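Local coordinates for protein nucleotidyl transferase (Methanothermobacter thermautotrophicus, PDB 6PLJ) that probably acts as a MobA-like nucleotidyltransferase, perhaps in the synthesis of the pseudomurein cell wall, at residues P109-R119 and L181-I192. Numbering follows the deposited sequence.
Sequences PLSASLLRGVR and LRDYLPLGDGNI
Two bends in the chain of Arg-182 (chi2 -61°, chi3 -65°) fold its guanidinium over the last turn of helix 110-120, while Leu-185, its CG beside the backbone N, sends both methyls against the middle of that helix. Arg-119 CG lies over one guanidinium face, toward its rim, 3.4 Å from Arg-182 NH2; the like charges stay apart, Arg-119 NE 4.7 Å from Arg-182 NH1. Arg-182 NH2 donates to two waters in the guanidinium plane, one donating on to Val-118 O, the other to Arg-119 O; a cation probably suits the partial negative charge of this helix C-terminus. Its aliphatic part passes Val-118 CG1 and Leu-115 CD1. Branched, apolar Leu-185 places CD1 3.9 Å from both Leu-114 CB and Val-118 CG2, one turn apart. At the other end Gly-190 O accepts from Ser-111 N (2.8 Å), an amide in the first turn that no earlier helical carbonyl serves. N-cap Pro-109 presses CB to 3.4 Å from Gly-190 CA; lacking a side chain, Gly-190 suits both this closeness and its positive phi. Ser-111 OG, between backbone N and carbonyl carbon (chi1 65°), faces the loop and bonds two waters, which donate to Leu-185 O and Leu-187 O. Leu-114, Val-118 and Leu-181 also reach strand 125-130, so helix 110-120 packs against the end of helix 178-184 and the following loop, beside the central sheet. The chemistry implies an apolar middle between polar ends, where Ser-111 N is bonded directly and Val-118 O and Arg-119 O through water.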
loop_
_atom_site.group_PDB
_atom_site.type_symbol
_atom_site.label_atom_id
_atom_site.label_comp_id
_atom_site.label_asym_id
_atom_site.label_seq_id
_atom_site.Cartn_x
_atom_site.Cartn_y
_atom_site.Cartn_z
ATOM N N PRO A 109 8.101 10.097 -6.150
ATOM C CA PRO A 109 7.074 10.009 -5.127
ATOM C C PRO A 109 6.174 8.787 -5.282
ATOM O O PRO A 109 6.292 8.030 -6.270
ATOM C CB PRO A 109 6.283 11.289 -5.337
ATOM C CG PRO A 109 6.385 11.521 -6.797
ATOM C CD PRO A 109 7.790 11.130 -7.148
ATOM N N LEU A 110 5.287 8.612 -4.310
ATOM C CA LEU A 110 4.424 7.424 -4.212
ATOM C C LEU A 110 3.601 7.202 -5.460
ATOM O O LEU A 110 3.507 6.077 -5.941
ATOM C CB LEU A 110 3.485 7.535 -3.003
ATOM C CG LEU A 110 2.551 6.346 -2.769
ATOM C CD1 LEU A 110 3.373 5.077 -2.611
ATOM C CD2 LEU A 110 1.662 6.554 -1.548
ATOM N N SER A 111 3.013 8.267 -6.006
ATOM C CA SER A 111 2.187 8.141 -7.217
ATOM C C SER A 111 3.005 7.590 -8.384
ATOM O O SER A 111 2.506 6.755 -9.142
ATOM C CB SER A 111 1.505 9.469 -7.572
ATOM O OG SER A 111 2.452 10.444 -7.915
ATOM N N ALA A 112 4.264 8.019 -8.513
ATOM C CA ALA A 112 5.151 7.529 -9.564
ATOM C C ALA A 112 5.554 6.077 -9.349
ATOM O O ALA A 112 5.725 5.338 -10.317
ATOM C CB ALA A 112 6.398 8.400 -9.656
ATOM N N SER A 113 5.768 5.685 -8.092
ATOM C CA SER A 113 6.050 4.285 -7.759
ATOM C C SER A 113 4.866 3.426 -8.126
ATOM O O SER A 113 5.030 2.389 -8.745
ATOM C CB SER A 113 6.352 4.087 -6.272
ATOM O OG SER A 113 7.554 4.719 -5.960
ATOM N N LEU A 114 3.672 3.861 -7.746
ATOM C CA LEU A 114 2.477 3.120 -8.140
ATOM C C LEU A 114 2.378 3.035 -9.653
ATOM O O LEU A 114 2.071 1.973 -10.180
ATOM C CB LEU A 114 1.204 3.701 -7.545
ATOM C CG LEU A 114 1.074 3.549 -6.041
ATOM C CD1 LEU A 114 -0.188 4.255 -5.586
ATOM C CD2 LEU A 114 1.036 2.087 -5.636
ATOM N N LEU A 115 2.669 4.123 -10.349
ATOM C CA LEU A 115 2.596 4.100 -11.808
ATOM C C LEU A 115 3.571 3.097 -12.416
ATOM O O LEU A 115 3.229 2.363 -13.341
ATOM C CB LEU A 115 2.876 5.488 -12.377
ATOM C CG LEU A 115 2.845 5.618 -13.889
ATOM C CD1 LEU A 115 1.496 5.208 -14.461
ATOM C CD2 LEU A 115 3.155 7.068 -14.246
ATOM N N ARG A 116 4.771 3.061 -11.880
ATOM C CA ARG A 116 5.766 2.083 -12.380
ATOM C C ARG A 116 5.227 0.653 -12.199
ATOM O O ARG A 116 5.462 -0.147 -13.009
ATOM C CB ARG A 116 7.075 2.256 -11.610
ATOM C CG ARG A 116 8.124 1.246 -12.018
ATOM C CD ARG A 116 8.724 1.578 -13.358
ATOM N NE ARG A 116 10.107 1.130 -13.461
ATOM C CZ ARG A 116 10.543 -0.011 -13.974
ATOM N NH1 ARG A 116 9.717 -0.892 -14.501
ATOM N NH2 ARG A 116 11.840 -0.259 -13.976
ATOM N N GLY A 117 4.617 0.389 -11.063
ATOM C CA GLY A 117 4.022 -0.913 -10.782
ATOM C C GLY A 117 2.862 -1.239 -11.700
ATOM O O GLY A 117 2.753 -2.367 -12.219
ATOM N N VAL A 118 1.983 -0.255 -11.907
ATOM C CA VAL A 118 0.840 -0.447 -12.802
ATOM C C VAL A 118 1.348 -0.727 -14.218
ATOM O O VAL A 118 0.803 -1.596 -14.899
ATOM C CB VAL A 118 -0.143 0.750 -12.754
ATOM C CG1 VAL A 118 -1.262 0.573 -13.756
ATOM C CG2 VAL A 118 -0.749 0.902 -11.378
ATOM N N ARG A 119 2.408 -0.039 -14.643
ATOM C CA ARG A 119 3.036 -0.323 -15.946
ATOM C C ARG A 119 3.498 -1.774 -16.123
ATOM O O ARG A 119 3.445 -2.317 -17.230
ATOM C CB ARG A 119 4.216 0.635 -16.194
ATOM C CG ARG A 119 3.814 2.016 -16.663
ATOM C CD ARG A 119 5.030 2.900 -16.914
ATOM N NE ARG A 119 5.994 2.269 -17.818
ATOM C CZ ARG A 119 7.295 2.067 -17.585
ATOM N NH1 ARG A 119 7.890 2.474 -16.454
ATOM N NH2 ARG A 119 8.033 1.458 -18.519
ATOM N N LEU A 181 -6.274 4.345 -13.392
ATOM C CA LEU A 181 -5.000 4.667 -12.726
ATOM C C LEU A 181 -3.944 5.230 -13.678
ATOM O O LEU A 181 -3.178 6.122 -13.307
ATOM C CB LEU A 181 -4.445 3.465 -11.966
ATOM C CG LEU A 181 -5.278 3.072 -10.750
ATOM C CD1 LEU A 181 -4.849 1.713 -10.225
ATOM C CD2 LEU A 181 -5.165 4.133 -9.664
ATOM N N ARG A 182 -3.884 4.710 -14.900
ATOM C CA ARG A 182 -2.931 5.228 -15.873
ATOM C C ARG A 182 -3.249 6.671 -16.257
ATOM O O ARG A 182 -2.344 7.414 -16.600
ATOM C CB ARG A 182 -2.872 4.337 -17.121
ATOM C CG ARG A 182 -2.229 2.977 -16.911
ATOM C CD ARG A 182 -0.779 3.047 -16.461
ATOM N NE ARG A 182 0.142 3.635 -17.434
ATOM C CZ ARG A 182 0.906 2.959 -18.299
ATOM N NH1 ARG A 182 1.715 3.622 -19.108
ATOM N NH2 ARG A 182 0.881 1.633 -18.365
ATOM N N ASP A 183 -4.513 7.073 -16.186
ATOM C CA ASP A 183 -4.886 8.480 -16.440
ATOM C C ASP A 183 -4.645 9.402 -15.239
ATOM O O ASP A 183 -4.262 10.557 -15.428
ATOM C CB ASP A 183 -6.339 8.574 -16.906
ATOM C CG ASP A 183 -6.545 8.000 -18.312
ATOM O OD1 ASP A 183 -5.563 7.894 -19.077
ATOM O OD2 ASP A 183 -7.701 7.685 -18.644
ATOM N N TYR A 184 -4.856 8.911 -14.019
ATOM C CA TYR A 184 -4.697 9.754 -12.811
ATOM C C TYR A 184 -3.304 9.748 -12.199
ATOM O O TYR A 184 -2.824 10.800 -11.798
ATOM C CB TYR A 184 -5.734 9.390 -11.742
ATOM C CG TYR A 184 -7.042 10.078 -11.968
ATOM C CD1 TYR A 184 -7.224 11.402 -11.564
ATOM C CD2 TYR A 184 -8.095 9.428 -12.601
ATOM C CE1 TYR A 184 -8.430 12.058 -11.778
ATOM C CE2 TYR A 184 -9.309 10.075 -12.815
ATOM C CZ TYR A 184 -9.464 11.386 -12.408
ATOM O OH TYR A 184 -10.663 12.020 -12.631
ATOM N N LEU A 185 -2.645 8.591 -12.109
ATOM C CA LEU A 185 -1.342 8.538 -11.426
ATOM C C LEU A 185 -0.271 9.492 -11.973
ATOM O O LEU A 185 0.531 9.996 -11.179
ATOM C CB LEU A 185 -0.782 7.106 -11.365
ATOM C CG LEU A 185 -1.522 6.159 -10.423
ATOM C CD1 LEU A 185 -1.034 4.735 -10.618
ATOM C CD2 LEU A 185 -1.376 6.569 -8.953
ATOM N N PRO A 186 -0.259 9.770 -13.292
ATOM C CA PRO A 186 0.715 10.770 -13.788
ATOM C C PRO A 186 0.486 12.202 -13.299
ATOM O O PRO A 186 1.398 13.038 -13.426
ATOM C CB PRO A 186 0.531 10.721 -15.302
ATOM C CG PRO A 186 -0.054 9.390 -15.583
ATOM C CD PRO A 186 -0.967 9.134 -14.415
ATOM N N LEU A 187 -0.693 12.481 -12.751
ATOM C CA LEU A 187 -1.068 13.826 -12.297
ATOM C C LEU A 187 -0.714 14.054 -10.833
ATOM O O LEU A 187 -0.331 13.128 -10.119
ATOM C CB LEU A 187 -2.569 14.045 -12.499
ATOM C CG LEU A 187 -3.110 13.747 -13.902
ATOM C CD1 LEU A 187 -4.615 13.920 -13.969
ATOM C CD2 LEU A 187 -2.428 14.601 -14.954
ATOM N N GLY A 188 -0.841 15.302 -10.394
ATOM C CA GLY A 188 -0.701 15.668 -8.978
ATOM C C GLY A 188 0.730 15.876 -8.513
ATOM O O GLY A 188 1.662 15.863 -9.319
ATOM N N ASP A 189 0.894 16.043 -7.200
ATOM C CA ASP A 189 2.191 16.368 -6.588
ATOM C C ASP A 189 3.050 15.144 -6.200
ATOM O O ASP A 189 4.223 15.294 -5.866
ATOM C CB ASP A 189 2.001 17.313 -5.377
ATOM C CG ASP A 189 1.241 16.671 -4.199
ATOM O OD1 ASP A 189 0.820 15.495 -4.283
ATOM O OD2 ASP A 189 1.059 17.361 -3.169
ATOM N N GLY A 190 2.477 13.942 -6.238
ATOM C CA GLY A 190 3.207 12.754 -5.800
ATOM C C GLY A 190 2.542 11.934 -4.711
ATOM O O GLY A 190 2.773 10.739 -4.622
ATOM N N ASN A 191 1.748 12.584 -3.863
ATOM C CA ASN A 191 1.063 11.930 -2.740
ATOM C C ASN A 191 -0.257 11.372 -3.226
ATOM O O ASN A 191 -0.830 11.914 -4.159
ATOM C CB ASN A 191 0.791 12.947 -1.629
ATOM C CG ASN A 191 2.061 13.528 -1.052
ATOM O OD1 ASN A 191 2.391 14.692 -1.286
ATOM N ND2 ASN A 191 2.796 12.713 -0.316
ATOM N N ILE A 192 -0.751 10.304 -2.601
ATOM C CA ILE A 192 -2.000 9.693 -3.060
ATOM C C ILE A 192 -3.248 10.498 -2.658
ATOM O O ILE A 192 -4.206 10.577 -3.431
ATOM C CB ILE A 192 -2.122 8.196 -2.648
ATOM C CG1 ILE A 192 -3.261 7.496 -3.408
ATOM C CG2 ILE A 192 -2.347 8.026 -1.155
ATOM C CD1 ILE A 192 -3.039 7.396 -4.904
HETATM O O HOH W 1 3.118 10.203 -10.742
HETATM O O HOH W 2 2.317 13.045 -9.168
HETATM O O HOH W 3 -0.911 -0.512 -17.106
HETATM O O HOH W 4 2.300 -0.485 -19.499
#